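Local structure of endo-beta-1,4-glucanase (cellulase B) (Bacillus halodurans, 4V2X) at residues D378-S389 against E466-H474; G318-D326 against K337-I345. The protein probably hydrolyses beta-1,4-glucosidic bonds as a family 5 glycoside hydrolase, its catalytic barrel joined to an Ig-like module and a CBM46 carbohydrate-binding module. All coordinates share one frame; numbering follows the deposited sequence.

Interaction 1: D378-S389 against E466-H474; sequences DMMRASWEGRSS and EFNRGADWH. With CA (calcium ion), chain C.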
loop_
_atom_site.group_PDB
_atom_site.type_symbol
_atom_site.label_atom_id
_atom_site.label_comp_id
_atom_site.label_asym_id
_atom_site.label_seq_id
_atom_site.Cartn_x
_atom_site.Cartn_y
_atom_site.Cartn_z
ATOM N N ASP A 378 5.430 3.460 -43.073
ATOM C CA ASP A 378 6.751 3.037 -43.524
ATOM C C ASP A 378 7.803 3.286 -42.443
ATOM O O ASP A 378 8.698 2.470 -42.254
ATOM C CB ASP A 378 7.156 3.753 -44.819
ATOM C CG ASP A 378 6.411 3.227 -46.048
ATOM O OD1 ASP A 378 5.677 2.223 -45.952
ATOM O OD2 ASP A 378 6.580 3.833 -47.119
ATOM N N MET A 379 7.674 4.397 -41.728
ATOM C CA MET A 379 8.611 4.720 -40.659
ATOM C C MET A 379 8.430 3.747 -39.501
ATOM O O MET A 379 9.410 3.251 -38.953
ATOM C CB MET A 379 8.433 6.159 -40.187
ATOM C CG MET A 379 9.399 6.566 -39.079
ATOM S SD MET A 379 11.141 6.359 -39.516
ATOM C CE MET A 379 11.510 7.988 -40.169
ATOM N N MET A 380 7.185 3.461 -39.139
ATOM C CA MET A 380 6.935 2.508 -38.055
ATOM C C MET A 380 7.464 1.126 -38.416
ATOM O O MET A 380 8.155 0.497 -37.610
ATOM C CB MET A 380 5.454 2.446 -37.700
ATOM C CG MET A 380 4.971 3.693 -36.997
ATOM S SD MET A 380 3.333 3.504 -36.263
ATOM C CE MET A 380 2.334 3.159 -37.704
ATOM N N ARG A 381 7.141 0.664 -39.628
ATOM C CA ARG A 381 7.568 -0.650 -40.094
ATOM C C ARG A 381 9.092 -0.762 -40.126
ATOM O O ARG A 381 9.637 -1.795 -39.745
ATOM C CB ARG A 381 6.986 -0.960 -41.483
ATOM C CG ARG A 381 7.478 -2.277 -42.068
ATOM C CD ARG A 381 6.932 -2.538 -43.461
ATOM N NE ARG A 381 7.638 -3.662 -44.081
ATOM C CZ ARG A 381 7.579 -3.990 -45.372
ATOM N NH1 ARG A 381 6.838 -3.285 -46.224
ATOM N NH2 ARG A 381 8.274 -5.032 -45.817
ATOM N N ALA A 382 9.780 0.283 -40.587
ATOM C CA ALA A 382 11.242 0.302 -40.569
ATOM C C ALA A 382 11.747 0.215 -39.132
ATOM O O ALA A 382 12.705 -0.498 -38.835
ATOM C CB ALA A 382 11.774 1.562 -41.233
ATOM N N SER A 383 11.079 0.941 -38.242
ATOM C CA SER A 383 11.496 1.018 -36.854
ATOM C C SER A 383 11.360 -0.312 -36.122
ATOM O O SER A 383 12.087 -0.553 -35.156
ATOM C CB SER A 383 10.725 2.129 -36.130
ATOM O OG SER A 383 10.987 3.389 -36.736
ATOM N N TRP A 384 10.460 -1.185 -36.578
ATOM C CA TRP A 384 10.367 -2.524 -36.000
ATOM C C TRP A 384 11.675 -3.294 -36.154
ATOM O O TRP A 384 11.985 -4.158 -35.340
ATOM C CB TRP A 384 9.245 -3.353 -36.639
ATOM C CG TRP A 384 7.892 -2.750 -36.597
ATOM C CD1 TRP A 384 7.438 -1.769 -35.760
ATOM C CD2 TRP A 384 6.793 -3.111 -37.430
ATOM N NE1 TRP A 384 6.128 -1.479 -36.043
ATOM C CE2 TRP A 384 5.706 -2.295 -37.062
ATOM C CE3 TRP A 384 6.624 -4.047 -38.457
ATOM C CZ2 TRP A 384 4.459 -2.388 -37.686
ATOM C CZ3 TRP A 384 5.388 -4.136 -39.076
ATOM C CH2 TRP A 384 4.324 -3.313 -38.685
ATOM N N GLU A 385 12.424 -2.983 -37.207
ATOM C CA GLU A 385 13.671 -3.668 -37.516
ATOM C C GLU A 385 14.921 -2.901 -37.087
ATOM O O GLU A 385 15.938 -3.508 -36.786
ATOM C CB GLU A 385 13.747 -3.939 -39.019
ATOM C CG GLU A 385 12.553 -4.698 -39.578
ATOM C CD GLU A 385 12.274 -5.996 -38.847
ATOM O OE1 GLU A 385 13.236 -6.644 -38.378
ATOM O OE2 GLU A 385 11.089 -6.377 -38.748
ATOM N N GLY A 386 14.871 -1.576 -37.088
ATOM C CA GLY A 386 16.070 -0.809 -36.776
ATOM C C GLY A 386 15.877 0.659 -37.064
ATOM O O GLY A 386 14.793 1.079 -37.456
ATOM N N ARG A 387 16.931 1.438 -36.872
ATOM C CA ARG A 387 16.813 2.887 -36.949
ATOM C C ARG A 387 16.808 3.390 -38.376
ATOM O O ARG A 387 17.437 2.810 -39.265
ATOM C CB ARG A 387 17.933 3.572 -36.176
ATOM C CG ARG A 387 17.947 3.213 -34.696
ATOM C CD ARG A 387 18.520 4.347 -33.862
ATOM N NE ARG A 387 17.623 5.501 -33.797
ATOM C CZ ARG A 387 17.809 6.561 -33.013
ATOM N NH1 ARG A 387 18.875 6.647 -32.217
ATOM N NH2 ARG A 387 16.929 7.552 -33.019
ATOM N N SER A 388 16.081 4.478 -38.579
ATOM C CA SER A 388 16.078 5.187 -39.849
ATOM C C SER A 388 16.781 6.528 -39.685
ATOM O O SER A 388 16.710 7.179 -38.628
ATOM C CB SER A 388 14.656 5.408 -40.346
ATOM O OG SER A 388 14.000 4.185 -40.636
ATOM N N SER A 389 17.440 6.953 -40.750
ATOM C CA SER A 389 18.090 8.244 -40.785
ATOM C C SER A 389 17.016 9.293 -40.991
ATOM O O SER A 389 16.056 9.076 -41.742
ATOM C CB SER A 389 19.091 8.292 -41.930
ATOM O OG SER A 389 20.024 7.233 -41.793
ATOM N N GLU A 466 18.039 8.326 -49.759
ATOM C CA GLU A 466 18.019 6.870 -49.639
ATOM C C GLU A 466 19.197 6.432 -48.783
ATOM O O GLU A 466 20.298 6.975 -48.912
ATOM C CB GLU A 466 18.116 6.216 -51.017
ATOM C CG GLU A 466 16.951 6.549 -51.937
ATOM C CD GLU A 466 17.139 6.046 -53.354
ATOM O OE1 GLU A 466 18.296 5.894 -53.795
ATOM O OE2 GLU A 466 16.122 5.813 -54.036
ATOM N N PHE A 467 18.951 5.464 -47.904
ATOM C CA PHE A 467 19.959 4.980 -46.971
ATOM C C PHE A 467 20.103 3.465 -47.077
ATOM O O PHE A 467 19.211 2.771 -47.587
ATOM C CB PHE A 467 19.588 5.399 -45.543
ATOM C CG PHE A 467 19.397 6.881 -45.394
ATOM C CD1 PHE A 467 20.488 7.711 -45.153
ATOM C CD2 PHE A 467 18.142 7.448 -45.531
ATOM C CE1 PHE A 467 20.328 9.081 -45.040
ATOM C CE2 PHE A 467 17.971 8.819 -45.415
ATOM C CZ PHE A 467 19.067 9.635 -45.176
ATOM N N ASN A 468 21.236 2.948 -46.607
ATOM C CA ASN A 468 21.505 1.509 -46.708
ATOM C C ASN A 468 20.565 0.679 -45.829
ATOM O O ASN A 468 20.301 -0.482 -46.118
ATOM C CB ASN A 468 22.974 1.192 -46.398
ATOM C CG ASN A 468 23.360 1.486 -44.961
ATOM O OD1 ASN A 468 22.784 2.357 -44.301
ATOM N ND2 ASN A 468 24.359 0.772 -44.473
ATOM N N ARG A 469 20.084 1.283 -44.748
ATOM C CA ARG A 469 19.075 0.677 -43.891
ATOM C C ARG A 469 17.989 1.696 -43.578
ATOM O O ARG A 469 18.234 2.904 -43.613
ATOM C CB ARG A 469 19.703 0.227 -42.572
ATOM C CG ARG A 469 20.859 -0.745 -42.734
ATOM C CD ARG A 469 21.422 -1.187 -41.394
ATOM N NE ARG A 469 21.975 -0.068 -40.631
ATOM C CZ ARG A 469 22.396 -0.152 -39.369
ATOM N NH1 ARG A 469 22.350 -1.302 -38.708
ATOM N NH2 ARG A 469 22.880 0.927 -38.761
ATOM N N GLY A 470 16.794 1.200 -43.278
ATOM C CA GLY A 470 15.718 2.061 -42.798
ATOM C C GLY A 470 14.985 2.802 -43.895
ATOM O O GLY A 470 15.293 2.678 -45.081
ATOM N N ALA A 471 14.009 3.598 -43.482
ATOM C CA ALA A 471 13.135 4.296 -44.411
ATOM C C ALA A 471 13.847 5.419 -45.165
ATOM O O ALA A 471 14.770 6.046 -44.644
ATOM C CB ALA A 471 11.938 4.853 -43.661
ATOM N N ASP A 472 13.404 5.675 -46.392
ATOM C CA ASP A 472 13.833 6.865 -47.121
ATOM C C ASP A 472 13.330 8.097 -46.370
ATOM O O ASP A 472 12.260 8.040 -45.757
ATOM C CB ASP A 472 13.223 6.897 -48.522
ATOM C CG ASP A 472 13.785 5.838 -49.456
ATOM O OD1 ASP A 472 14.841 5.233 -49.173
ATOM O OD2 ASP A 472 13.144 5.615 -50.503
ATOM N N TRP A 473 14.079 9.198 -46.437
ATOM C CA TRP A 473 13.623 10.490 -45.916
ATOM C C TRP A 473 13.248 11.400 -47.085
ATOM O O TRP A 473 14.006 11.534 -48.049
ATOM C CB TRP A 473 14.707 11.144 -45.056
ATOM C CG TRP A 473 14.257 12.411 -44.387
ATOM C CD1 TRP A 473 14.485 13.687 -44.813
ATOM C CD2 TRP A 473 13.491 12.521 -43.178
ATOM N NE1 TRP A 473 13.909 14.587 -43.950
ATOM C CE2 TRP A 473 13.301 13.899 -42.931
ATOM C CE3 TRP A 473 12.951 11.590 -42.277
ATOM C CZ2 TRP A 473 12.589 14.368 -41.827
ATOM C CZ3 TRP A 473 12.244 12.058 -41.175
ATOM C CH2 TRP A 473 12.073 13.439 -40.959
ATOM N N HIS A 474 12.083 12.031 -46.994
ATOM C CA HIS A 474 11.544 12.813 -48.106
ATOM C C HIS A 474 11.538 14.298 -47.798
ATOM O O HIS A 474 10.899 14.718 -46.844
ATOM C CB HIS A 474 10.117 12.363 -48.393
ATOM C CG HIS A 474 9.974 10.885 -48.521
ATOM N ND1 HIS A 474 10.288 10.208 -49.678
ATOM C CD2 HIS A 474 9.558 9.949 -47.638
ATOM C CE1 HIS A 474 10.064 8.919 -49.505
ATOM N NE2 HIS A 474 9.628 8.734 -48.274
HETATM CA CA CA C . 17.320 1.880 -48.695
HETATM O O HOH W 1 13.731 8.109 -42.805
HETATM O O HOH W 2 17.000 5.336 -43.039
HETATM O O HOH W 3 16.369 3.941 -47.442
HETATM O O HOH W 4 18.506 -0.166 -48.560
HETATM O O HOH W 5 16.831 1.057 -46.550
HETATM O O HOH W 6 14.919 1.020 -48.799
HETATM O O HOH W 7 19.016 2.320 -50.457
#
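Ser388, in the linker after helix 374-385, meets Ala471 of the hairpin between strands 458-467 and 473-480, where the catalytic barrel meets the Ig-like module; the last two turns of the helix pack beside it through Met379 and Ala382. The one direct hydrogen bond runs from Ala471 N to Ser388 OG, 2.9 Å long and nearly straight at 166°. The hydroxyl reaches it because it stands anti to its own carbonyl carbon (chi1 -64°). Beside it Gly470, with positive phi, brings its CA to 3.5 Å from Ser388 OG, an approach that suits a residue lacking CB.

Apolar contacts flank this bond. Ala382 CB and Ala471 CB, both small methyls, meet at 4.1 Å, close enough for helix and hairpin to pack, while Met379 brings CE to the edge of the Trp473 ring. Ser389 lays its CB over the centre of the Phe467 face, 3.4 Å from the centroid, a CH-pi contact; its OG is hydrogen-bonded to Leu413 O and to Asn416 ND2.

Water completes the interface: one molecule accepts from Ser389 N and donates to both Arg469 O and Ala471 O. On the hairpin itself, a calcium ion is bound by Phe467 O at 2.4 Å and by five waters among its ligands; one of these waters also donates to Gly470 O and, at 2.6 Å, to Asp472 OD1.

Interaction 2: G318-D326 against K337-I345; sequences GEFGLLGFD and KLKFFEFLI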
loop_
_atom_site.group_PDB
_atom_site.type_symbol
_atom_site.label_atom_id
_atom_site.label_comp_id
_atom_site.label_asym_id
_atom_site.label_seq_id
_atom_site.Cartn_x
_atom_site.Cartn_y
_atom_site.Cartn_z
ATOM N N GLY A 318 0.519 -0.651 -23.991
ATOM C CA GLY A 318 -0.774 -1.082 -24.542
ATOM C C GLY A 318 -1.403 -0.114 -25.525
ATOM O O GLY A 318 -2.266 -0.503 -26.323
ATOM N N GLU A 319 -0.994 1.153 -25.425
ATOM C CA GLU A 319 -1.364 2.194 -26.371
ATOM C C GLU A 319 -0.216 3.167 -26.511
ATOM O O GLU A 319 0.376 3.576 -25.507
ATOM C CB GLU A 319 -2.557 2.996 -25.862
ATOM C CG GLU A 319 -3.831 2.195 -25.658
ATOM C CD GLU A 319 -4.991 3.051 -25.196
ATOM O OE1 GLU A 319 -4.853 4.287 -25.204
ATOM O OE2 GLU A 319 -6.042 2.489 -24.815
ATOM N N PHE A 320 0.080 3.568 -27.740
ATOM C CA PHE A 320 0.943 4.725 -27.949
ATOM C C PHE A 320 0.521 5.493 -29.180
ATOM O O PHE A 320 -0.180 4.971 -30.048
ATOM C CB PHE A 320 2.428 4.346 -28.016
ATOM C CG PHE A 320 2.845 3.691 -29.303
ATOM C CD1 PHE A 320 2.626 2.336 -29.516
ATOM C CD2 PHE A 320 3.495 4.424 -30.297
ATOM C CE1 PHE A 320 3.021 1.725 -30.694
ATOM C CE2 PHE A 320 3.889 3.815 -31.478
ATOM C CZ PHE A 320 3.654 2.465 -31.681
ATOM N N GLY A 321 0.948 6.747 -29.216
ATOM C CA GLY A 321 0.666 7.654 -30.318
ATOM C C GLY A 321 1.049 9.052 -29.868
ATOM O O GLY A 321 1.888 9.218 -28.985
ATOM N N LEU A 322 0.433 10.056 -30.476
ATOM C CA LEU A 322 0.553 11.420 -30.007
ATOM C C LEU A 322 -0.844 11.886 -29.609
ATOM O O LEU A 322 -1.810 11.682 -30.344
ATOM C CB LEU A 322 1.174 12.302 -31.088
ATOM C CG LEU A 322 2.675 12.066 -31.281
ATOM C CD1 LEU A 322 3.162 12.762 -32.537
ATOM C CD2 LEU A 322 3.486 12.539 -30.070
ATOM N N LEU A 323 -0.948 12.469 -28.421
ATOM C CA LEU A 323 -2.244 12.865 -27.857
ATOM C C LEU A 323 -3.045 13.763 -28.792
ATOM O O LEU A 323 -4.266 13.613 -28.918
ATOM C CB LEU A 323 -2.048 13.572 -26.517
ATOM C CG LEU A 323 -3.328 13.845 -25.719
ATOM C CD1 LEU A 323 -4.013 12.535 -25.343
ATOM C CD2 LEU A 323 -3.030 14.663 -24.476
ATOM N N GLY A 324 -2.354 14.683 -29.456
ATOM C CA GLY A 324 -2.985 15.616 -30.388
ATOM C C GLY A 324 -3.703 14.988 -31.570
ATOM O O GLY A 324 -4.545 15.630 -32.198
ATOM N N PHE A 325 -3.370 13.739 -31.885
ATOM C CA PHE A 325 -4.092 12.981 -32.914
ATOM C C PHE A 325 -5.586 12.851 -32.596
ATOM O O PHE A 325 -6.394 12.604 -33.503
ATOM C CB PHE A 325 -3.480 11.584 -33.080
ATOM C CG PHE A 325 -2.126 11.553 -33.765
ATOM C CD1 PHE A 325 -1.474 12.705 -34.197
ATOM C CD2 PHE A 325 -1.492 10.330 -33.955
ATOM C CE1 PHE A 325 -0.237 12.623 -34.822
ATOM C CE2 PHE A 325 -0.256 10.246 -34.579
ATOM C CZ PHE A 325 0.371 11.399 -35.008
ATOM N N ASP A 326 -5.963 13.008 -31.324
ATOM C CA ASP A 326 -7.380 13.050 -30.950
ATOM C C ASP A 326 -8.105 14.210 -31.623
ATOM O O ASP A 326 -9.317 14.170 -31.769
ATOM C CB ASP A 326 -7.559 13.135 -29.427
ATOM C CG ASP A 326 -7.324 11.806 -28.732
ATOM O OD1 ASP A 326 -7.148 10.770 -29.406
ATOM O OD2 ASP A 326 -7.330 11.790 -27.485
ATOM N N LYS A 337 6.731 14.502 -36.580
ATOM C CA LYS A 337 5.924 13.332 -36.253
ATOM C C LYS A 337 6.709 12.058 -36.533
ATOM O O LYS A 337 6.755 11.146 -35.704
ATOM C CB LYS A 337 4.641 13.353 -37.091
ATOM C CG LYS A 337 3.707 12.182 -36.870
ATOM C CD LYS A 337 2.709 12.034 -38.008
ATOM C CE LYS A 337 1.857 13.280 -38.189
ATOM N NZ LYS A 337 0.919 13.105 -39.331
ATOM N N LEU A 338 7.341 12.003 -37.702
ATOM C CA LEU A 338 8.104 10.824 -38.094
ATOM C C LEU A 338 9.268 10.595 -37.151
ATOM O O LEU A 338 9.525 9.462 -36.750
ATOM C CB LEU A 338 8.615 10.959 -39.528
ATOM C CG LEU A 338 7.549 11.005 -40.619
ATOM C CD1 LEU A 338 8.207 11.281 -41.958
ATOM C CD2 LEU A 338 6.734 9.728 -40.666
ATOM N N LYS A 339 9.957 11.666 -36.767
ATOM C CA LYS A 339 11.104 11.529 -35.869
ATOM C C LYS A 339 10.679 11.070 -34.478
ATOM O O LYS A 339 11.383 10.282 -33.862
ATOM C CB LYS A 339 11.919 12.819 -35.801
ATOM C CG LYS A 339 12.676 13.088 -37.093
ATOM C CD LYS A 339 13.480 14.368 -37.056
ATOM C CE LYS A 339 12.597 15.593 -37.189
ATOM N NZ LYS A 339 13.397 16.833 -37.352
ATOM N N PHE A 340 9.523 11.539 -33.999
ATOM C CA PHE A 340 8.961 11.046 -32.735
ATOM C C PHE A 340 8.792 9.530 -32.765
ATOM O O PHE A 340 9.254 8.828 -31.846
ATOM C CB PHE A 340 7.611 11.714 -32.415
ATOM C CG PHE A 340 6.915 11.122 -31.208
ATOM C CD1 PHE A 340 7.229 11.550 -29.925
ATOM C CD2 PHE A 340 5.966 10.123 -31.355
ATOM C CE1 PHE A 340 6.616 10.984 -28.820
ATOM C CE2 PHE A 340 5.346 9.557 -30.255
ATOM C CZ PHE A 340 5.666 10.000 -28.983
ATOM N N PHE A 341 8.128 9.013 -33.800
ATOM C CA PHE A 341 7.891 7.578 -33.878
ATOM C C PHE A 341 9.182 6.776 -34.033
ATOM O O PHE A 341 9.347 5.746 -33.391
ATOM C CB PHE A 341 6.877 7.235 -34.975
ATOM C CG PHE A 341 5.450 7.490 -34.569
ATOM C CD1 PHE A 341 4.885 8.749 -34.696
ATOM C CD2 PHE A 341 4.671 6.464 -34.053
ATOM C CE1 PHE A 341 3.576 8.985 -34.315
ATOM C CE2 PHE A 341 3.358 6.690 -33.672
ATOM C CZ PHE A 341 2.811 7.957 -33.791
ATOM N N GLU A 342 10.100 7.257 -34.859
ATOM C CA GLU A 342 11.396 6.595 -35.033
ATOM C C GLU A 342 12.127 6.482 -33.692
ATOM O O GLU A 342 12.618 5.409 -33.319
ATOM C CB GLU A 342 12.242 7.359 -36.050
ATOM C CG GLU A 342 13.457 6.600 -36.583
ATOM C CD GLU A 342 14.642 6.582 -35.635
ATOM O OE1 GLU A 342 14.870 7.575 -34.894
ATOM O OE2 GLU A 342 15.380 5.567 -35.656
ATOM N N PHE A 343 12.177 7.591 -32.965
ATOM C CA PHE A 343 12.926 7.667 -31.707
ATOM C C PHE A 343 12.257 6.824 -30.633
ATOM O O PHE A 343 12.916 6.043 -29.943
ATOM C CB PHE A 343 13.026 9.134 -31.280
ATOM C CG PHE A 343 13.860 9.375 -30.053
ATOM C CD1 PHE A 343 13.298 9.302 -28.786
ATOM C CD2 PHE A 343 15.191 9.751 -30.172
ATOM C CE1 PHE A 343 14.059 9.558 -27.655
ATOM C CE2 PHE A 343 15.950 10.013 -29.047
ATOM C CZ PHE A 343 15.386 9.909 -27.791
ATOM N N LEU A 344 10.939 6.960 -30.507
ATOM C CA LEU A 344 10.196 6.191 -29.520
ATOM C C LEU A 344 10.398 4.693 -29.733
ATOM O O LEU A 344 10.769 3.961 -28.802
ATOM C CB LEU A 344 8.708 6.522 -29.590
ATOM C CG LEU A 344 7.818 5.702 -28.655
ATOM C CD1 LEU A 344 8.223 5.870 -27.191
ATOM C CD2 LEU A 344 6.359 6.056 -28.860
ATOM N N ILE A 345 10.163 4.233 -30.960
ATOM C CA ILE A 345 10.197 2.796 -31.218
ATOM C C ILE A 345 11.609 2.245 -31.040
ATOM O O ILE A 345 11.776 1.139 -30.528
ATOM C CB ILE A 345 9.580 2.432 -32.590
ATOM C CG1 ILE A 345 8.079 2.734 -32.557
ATOM C CG2 ILE A 345 9.814 0.960 -32.915
ATOM C CD1 ILE A 345 7.404 2.732 -33.916
#
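Leu322 sets its CD2 methyl squarely over the ring of Phe340, 3.4 Å from the centroid and 9° off the normal, a CH-pi contact between the loop after strand 315-320 and helix 334-350. A branched leucine suits the place, because its other methyl, CD1, can turn to Phe341 CE1 at 4.2 Å.

Phe341 is the middle of the contact. Its ring meets that of Phe320 rim to rim, planes at 53°, with CE2 atoms of Phe320 and Phe341 3.7 Å apart. Phe325 and Phe341 approach from opposite directions, Phe325 CE2 ending at the edge of the Phe341 ring, near its plane. Gly321, having no side chain, lets its backbone CA come within 4.1 Å of Phe341 CZ. Phe320 also touches Leu344, its CD2 lying 3.6 Å from Leu344 CD2.

Farther along, the aliphatic part of Lys337 crosses the edge of the Phe325 ring, its CG in the ring plane and its CD 3.9 Å from Phe325 CZ. A bend at chi3 (-59°) turns the end of this lysine, whose NZ is hydrogen-bonded to Gln334 OE1 and Thr329 O; a buried long chain can thus serve a ring with its methylenes and backbone or amide oxygens with its ammonium.

Within each segment neighbours brace one another: Leu322 CB lies over the centre of one Phe325 face, and Phe340 CD2 lies over one face of Phe341, toward its rim. Farther out, Ile297 of helix 291-309 backs Phe340, and Leu376 of helix 374-385 touches Phe341. Apolar packing of a strand and its following loop against the returning helix belongs to the beta-alpha-beta units of the (beta/alpha)8 barrel of family 5 glycoside hydrolases.

How the interactions relate
From the N terminus, interaction 2 comes first: the chain leaves barrel strand 315-320, passes ten residues beyond 318-326 and returns in helix 334-350, a local closure. Strand 354-357 and helix 374-385 follow, and interaction 1 then closes a much longer loop of 76 residues, holding much of the Ig-like module, when 466-474 comes back to 378-389. The two loops are in series, neither nested nor crossed. They nevertheless meet through helix 334-350: Glu342 forms a salt bridge with Arg387 and probably a hydrogen bond with Ser388 N, while Ile345 packs against Ser383. The barrel strand is thus connected, helix by helix, to the Ig-like hairpin.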